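L-lysine 6-monooxygenase involved in desferrioxamine biosynthesis (PDB 5O8P) is an FAD- and NADPH-dependent monooxygenase that probably N-hydroxylates cadaverine, supplying a building block for the siderophore desferrioxamine. Local coordinates at residues 380-385 against 404-409. Residues are numbered along the deposited sequence; the frame is centred on the assembly and turned at random.
Sequences FVQNAE and SVLLRE. With FAD (flavin-adenine dinucleotide), chain C.
In the FAD-binding domain of this flavoprotein monooxygenase, strand 379-381 pairs in parallel with strand 155-157 at one side of the mixed sheet; Phe380 on the strand packs on Leu406 and Glu409 of helix 399-410, and Gln382, just after it, on Leu406. Leu406 is the hub, and its branched end suits this buried place, giving one methyl to the ring and one to the amide. Leu406 CD2 lies 3.5 Å from Phe380 CD1, approaching the ring obliquely, with the two side chains running antiparallel as they pass. The ring, also buried, is long enough to span from Leu406 to Glu409: CG anti to the carbonyl carbon (chi1 -62°) sends it out toward the helix, where Phe380 CZ lies 3.7 Å from Glu409 CB. That glutamate meets the ring through its aliphatic part, which suits a partly exposed helix position: its methylenes cover carbon, and the bend at chi2 turns the carboxylate away from the ring.

The other methyl, CD1 of Leu406, sits 3.8 Å from CD of Gln382. Here an amide packs on a leucine, yet its polar atoms are provided for: NE2 donates to Asn20 and Asn403, and OE1 accepts from Arg402, a residue of the same helix that also forms a salt bridge with Glu385. Beyond Gln382 the chain turns toward the cofactor. Ala384 N donates to OE1 of Glu385 at 2.7 Å, and Asn383 ND2 makes a weak, 3.4 Å hydrogen bond to the FAD phosphate oxygen O2P. No hydrogen bond joins the two segments directly; apolar contact fits strand to helix, while buried glutamine and glutamate side chains tie the cofactor-binding turn to the preceding part of that helix through Arg402.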
ATOM      1  N   PHE B 380       4.337  17.740  39.199  1.00 36.96           N
ATOM      2  CA  PHE B 380       4.337  17.593  37.741  1.00 40.76           C
ATOM      3  C   PHE B 380       3.029  17.019  37.234  1.00 38.76           C
ATOM      4  O   PHE B 380       2.288  16.406  37.989  1.00 47.84           O
ATOM      5  CB  PHE B 380       5.486  16.688  37.315  1.00 41.14           C
ATOM      6  CG  PHE B 380       6.827  17.237  37.664  1.00 41.67           C
ATOM      7  CD1 PHE B 380       7.444  18.154  36.837  1.00 43.15           C
ATOM      8  CD2 PHE B 380       7.461  16.859  38.836  1.00 43.80           C
ATOM      9  CE1 PHE B 380       8.685  18.671  37.153  1.00 45.21           C
ATOM     10  CE2 PHE B 380       8.696  17.365  39.167  1.00 44.17           C
ATOM     11  CZ  PHE B 380       9.305  18.278  38.326  1.00 47.30           C
ATOM     12  N   VAL B 381       2.766  17.184  35.945  1.00 34.63           N
ATOM     13  CA  VAL B 381       1.555  16.620  35.352  1.00 35.34           C
ATOM     14  C   VAL B 381       1.882  15.856  34.070  1.00 36.40           C
ATOM     15  O   VAL B 381       2.796  16.232  33.364  1.00 36.45           O
ATOM     16  CB  VAL B 381       0.475  17.701  35.099  1.00 35.02           C
ATOM     17  CG1 VAL B 381       0.008  18.352  36.408  1.00 34.97           C
ATOM     18  CG2 VAL B 381       0.928  18.765  34.092  1.00 35.98           C
ATOM     19  N   GLN B 382       1.139  14.781  33.815  1.00 38.23           N
ATOM     20  CA  GLN B 382       1.211  13.993  32.584  1.00 40.10           C
ATOM     21  C   GLN B 382      -0.156  14.163  31.939  1.00 42.13           C
ATOM     22  O   GLN B 382      -1.154  13.796  32.548  1.00 49.67           O
ATOM     23  CB  GLN B 382       1.399  12.509  32.894  1.00 39.74           C
ATOM     24  CG  GLN B 382       2.620  12.182  33.727  1.00 43.77           C
ATOM     25  CD  GLN B 382       3.646  11.373  32.981  1.00 44.80           C
ATOM     26  OE1 GLN B 382       4.077  11.750  31.900  1.00 53.00           O
ATOM     27  NE2 GLN B 382       4.045  10.234  33.556  1.00 43.48           N
ATOM     28  N   ASN B 383      -0.213  14.692  30.714  1.00 43.62           N
ATOM     29  CA  ASN B 383      -1.475  14.806  29.977  1.00 43.86           C
ATOM     30  C   ASN B 383      -2.514  15.747  30.640  1.00 44.30           C
ATOM     31  O   ASN B 383      -3.704  15.430  30.668  1.00 46.43           O
ATOM     32  CB  ASN B 383      -2.063  13.389  29.768  1.00 44.23           C
ATOM     33  CG  ASN B 383      -3.132  13.305  28.666  1.00 43.16           C
ATOM     34  OD1 ASN B 383      -3.049  13.940  27.603  1.00 39.34           O
ATOM     35  ND2 ASN B 383      -4.146  12.472  28.922  1.00 44.35           N
ATOM     36  N   ALA B 384      -2.090  16.887  31.164  1.00 45.60           N
ATOM     37  CA  ALA B 384      -3.041  17.990  31.460  1.00 46.98           C
ATOM     38  C   ALA B 384      -2.471  19.350  31.017  1.00 46.61           C
ATOM     39  O   ALA B 384      -2.800  20.402  31.579  1.00 45.85           O
ATOM     40  CB  ALA B 384      -3.418  17.989  32.937  1.00 44.37           C
ATOM     41  N   GLU B 385      -1.600  19.300  30.011  1.00 50.11           N
ATOM     42  CA  GLU B 385      -0.842  20.455  29.536  1.00 53.06           C
ATOM     43  C   GLU B 385      -1.086  20.718  28.039  1.00 55.02           C
ATOM     44  O   GLU B 385      -0.280  21.405  27.415  1.00 65.02           O
ATOM     45  CB  GLU B 385       0.665  20.276  29.853  1.00 52.30           C
ATOM     46  CG  GLU B 385       1.444  19.232  29.029  1.00 54.23           C
ATOM     47  CD  GLU B 385       1.333  17.796  29.503  1.00 55.67           C
ATOM     48  OE1 GLU B 385       0.420  17.488  30.278  1.00 52.06           O
ATOM     49  OE2 GLU B 385       2.147  16.968  29.059  1.00 55.32           O
ATOM     50  N   SER B 404      11.142  11.132  30.369  1.00 41.26           N
ATOM     51  CA  SER B 404      12.581  11.378  30.434  1.00 39.68           C
ATOM     52  C   SER B 404      12.959  12.738  31.008  1.00 37.46           C
ATOM     53  O   SER B 404      14.016  12.832  31.654  1.00 39.39           O
ATOM     54  CB  SER B 404      13.230  11.199  29.065  1.00 39.95           C
ATOM     55  OG  SER B 404      13.203   9.838  28.700  1.00 40.23           O
ATOM     56  N   VAL B 405      12.131  13.768  30.783  1.00 35.27           N
ATOM     57  CA  VAL B 405      12.425  15.107  31.354  1.00 38.42           C
ATOM     58  C   VAL B 405      11.933  15.174  32.802  1.00 40.02           C
ATOM     59  O   VAL B 405      12.494  15.907  33.619  1.00 42.06           O
ATOM     60  CB  VAL B 405      11.932  16.342  30.497  1.00 37.28           C
ATOM     61  CG1 VAL B 405      11.773  16.009  29.013  1.00 38.47           C
ATOM     62  CG2 VAL B 405      10.656  16.970  31.028  1.00 36.12           C
ATOM     63  N   LEU B 406      10.874  14.428  33.110  1.00 40.92           N
ATOM     64  CA  LEU B 406      10.432  14.301  34.482  1.00 39.05           C
ATOM     65  C   LEU B 406      11.532  13.660  35.287  1.00 37.71           C
ATOM     66  O   LEU B 406      11.893  14.177  36.344  1.00 40.68           O
ATOM     67  CB  LEU B 406       9.158  13.467  34.587  1.00 41.34           C
ATOM     68  CG  LEU B 406       7.870  14.074  34.050  1.00 39.72           C
ATOM     69  CD1 LEU B 406       6.748  13.065  34.244  1.00 40.90           C
ATOM     70  CD2 LEU B 406       7.560  15.396  34.712  1.00 40.09           C
ATOM     71  N   LEU B 407      12.086  12.556  34.788  1.00 35.60           N
ATOM     72  CA  LEU B 407      13.176  11.890  35.506  1.00 36.21           C
ATOM     73  C   LEU B 407      14.397  12.781  35.661  1.00 37.08           C
ATOM     74  O   LEU B 407      15.075  12.710  36.669  1.00 49.79           O
ATOM     75  CB  LEU B 407      13.535  10.537  34.875  1.00 34.23           C
ATOM     76  CG  LEU B 407      12.506   9.451  35.218  1.00 34.72           C
ATOM     77  CD1 LEU B 407      12.749   8.168  34.452  1.00 34.22           C
ATOM     78  CD2 LEU B 407      12.492   9.162  36.714  1.00 36.00           C
ATOM     79  N   ARG B 408      14.661  13.645  34.689  1.00 39.72           N
ATOM     80  CA  ARG B 408      15.774  14.604  34.788  1.00 39.76           C
ATOM     81  C   ARG B 408      15.551  15.636  35.904  1.00 36.42           C
ATOM     82  O   ARG B 408      16.491  16.017  36.605  1.00 36.42           O
ATOM     83  CB  ARG B 408      16.008  15.305  33.445  1.00 41.88           C
ATOM     84  CG  ARG B 408      17.313  16.078  33.353  1.00 44.42           C
ATOM     85  CD  ARG B 408      17.527  16.564  31.926  1.00 51.08           C
ATOM     86  NE  ARG B 408      16.529  17.583  31.574  1.00 53.52           N
ATOM     87  CZ  ARG B 408      16.095  17.877  30.343  1.00 49.85           C
ATOM     88  NH1 ARG B 408      16.529  17.206  29.275  1.00 50.81           N
ATOM     89  NH2 ARG B 408      15.179  18.834  30.195  1.00 46.69           N
ATOM     90  N   GLU B 409      14.318  16.086  36.073  1.00 36.24           N
ATOM     91  CA  GLU B 409      14.002  17.030  37.143  1.00 41.16           C
ATOM     92  C   GLU B 409      14.008  16.355  38.513  1.00 42.75           C
ATOM     93  O   GLU B 409      14.611  16.860  39.460  1.00 40.10           O
ATOM     94  CB  GLU B 409      12.655  17.684  36.895  1.00 46.40           C
ATOM     95  CG  GLU B 409      12.650  18.716  35.778  1.00 50.41           C
ATOM     96  CD  GLU B 409      13.465  19.964  36.082  1.00 54.10           C
ATOM     97  OE1 GLU B 409      13.754  20.244  37.277  1.00 60.32           O
ATOM     98  OE2 GLU B 409      13.818  20.653  35.108  1.00 53.59           O
TER
HETATM   99  PA  FAD C 501      -5.820   7.005  32.043  1.00 81.94           P
HETATM  100  O1A FAD C 501      -6.349   5.682  31.521  1.00 74.09           O
HETATM  101  O2A FAD C 501      -6.759   8.181  32.162  1.00 70.04           O
HETATM  102  O5B FAD C 501      -5.174   6.666  33.484  1.00 89.76           O
HETATM  103  C5B FAD C 501      -5.583   7.316  34.683  1.00 93.35           C
HETATM  104  C4B FAD C 501      -5.628   6.380  35.885  1.00 92.51           C
HETATM  105  O4B FAD C 501      -5.613   7.158  37.092  1.00 91.14           O
HETATM  106  C3B FAD C 501      -6.903   5.544  35.930  1.00 92.41           C
HETATM  107  O3B FAD C 501      -6.551   4.179  36.192  1.00 71.22           O
HETATM  108  C2B FAD C 501      -7.746   6.186  37.031  1.00 93.74           C
HETATM  109  O2B FAD C 501      -8.588   5.269  37.736  1.00102.75           O
HETATM  110  C1B FAD C 501      -6.684   6.752  37.954  1.00 89.91           C
HETATM  111  N9A FAD C 501      -7.126   7.827  38.884  1.00 89.25           N
HETATM  112  C8A FAD C 501      -7.802   8.962  38.609  1.00 89.69           C
HETATM  113  N7A FAD C 501      -8.005   9.682  39.749  1.00 85.07           N
HETATM  114  C5A FAD C 501      -7.451   9.001  40.775  1.00 83.69           C
HETATM  115  C6A FAD C 501      -7.298   9.172  42.246  1.00 80.99           C
HETATM  116  N6A FAD C 501      -7.796  10.260  42.880  1.00 86.95           N
HETATM  117  N1A FAD C 501      -6.638   8.205  42.937  1.00 75.99           N
HETATM  118  C2A FAD C 501      -6.133   7.109  42.333  1.00 77.16           C
HETATM  119  N3A FAD C 501      -6.245   6.889  41.008  1.00 71.15           N
HETATM  120  C4A FAD C 501      -6.875   7.779  40.194  1.00 82.70           C
HETATM  121  N1  FAD C 501      -3.284   7.754  22.129  1.00100.83           N
HETATM  122  C2  FAD C 501      -2.318   7.257  21.311  1.00100.06           C
HETATM  123  O2  FAD C 501      -1.225   7.864  21.254  1.00 91.22           O
HETATM  124  N3  FAD C 501      -2.499   6.138  20.575  1.00100.91           N
HETATM  125  C4  FAD C 501      -3.654   5.448  20.601  1.00 95.54           C
HETATM  126  O4  FAD C 501      -3.798   4.422  19.909  1.00 90.37           O
HETATM  127  C4X FAD C 501      -4.759   5.925  21.469  1.00 93.34           C
HETATM  128  N5  FAD C 501      -5.941   5.276  21.543  1.00 83.55           N
HETATM  129  C5X FAD C 501      -6.931   5.740  22.343  1.00 95.47           C
HETATM  130  C6  FAD C 501      -8.129   5.031  22.377  1.00103.36           C
HETATM  131  C7  FAD C 501      -9.191   5.446  23.177  1.00104.55           C
HETATM  132  C7M FAD C 501     -10.480   4.662  23.193  1.00 95.80           C
HETATM  133  C8  FAD C 501      -9.034   6.674  24.009  1.00103.41           C
HETATM  134  C8M FAD C 501     -10.166   7.144  24.881  1.00 98.10           C
HETATM  135  C9  FAD C 501      -7.838   7.394  23.980  1.00105.69           C
HETATM  136  C9A FAD C 501      -6.757   6.985  23.177  1.00105.54           C
HETATM  137  N10 FAD C 501      -5.507   7.690  23.117  1.00112.87           N
HETATM  138  C10 FAD C 501      -4.501   7.165  22.257  1.00101.91           C
HETATM  139  C1' FAD C 501      -5.208   8.922  23.897  1.00113.15           C
HETATM  140  C2' FAD C 501      -4.483   8.622  25.230  1.00109.04           C
HETATM  141  O2' FAD C 501      -3.400   7.694  25.017  1.00 95.16           O
HETATM  142  C3' FAD C 501      -5.410   8.087  26.337  1.00102.86           C
HETATM  143  O3' FAD C 501      -6.435   9.046  26.641  1.00101.10           O
HETATM  144  C4' FAD C 501      -4.671   7.736  27.635  1.00 97.60           C
HETATM  145  O4' FAD C 501      -5.408   6.737  28.349  1.00 78.97           O
HETATM  146  C5' FAD C 501      -4.471   8.943  28.548  1.00 99.50           C
HETATM  147  O5' FAD C 501      -3.370   8.689  29.423  1.00 99.51           O
HETATM  148  P   FAD C 501      -3.576   8.678  31.010  1.00 83.70           P
HETATM  149  O1P FAD C 501      -2.254   8.311  31.651  1.00 76.54           O
HETATM  150  O2P FAD C 501      -4.210  10.010  31.300  1.00 68.07           O
HETATM  151  O3P FAD C 501      -4.578   7.396  31.064  1.00 95.50           O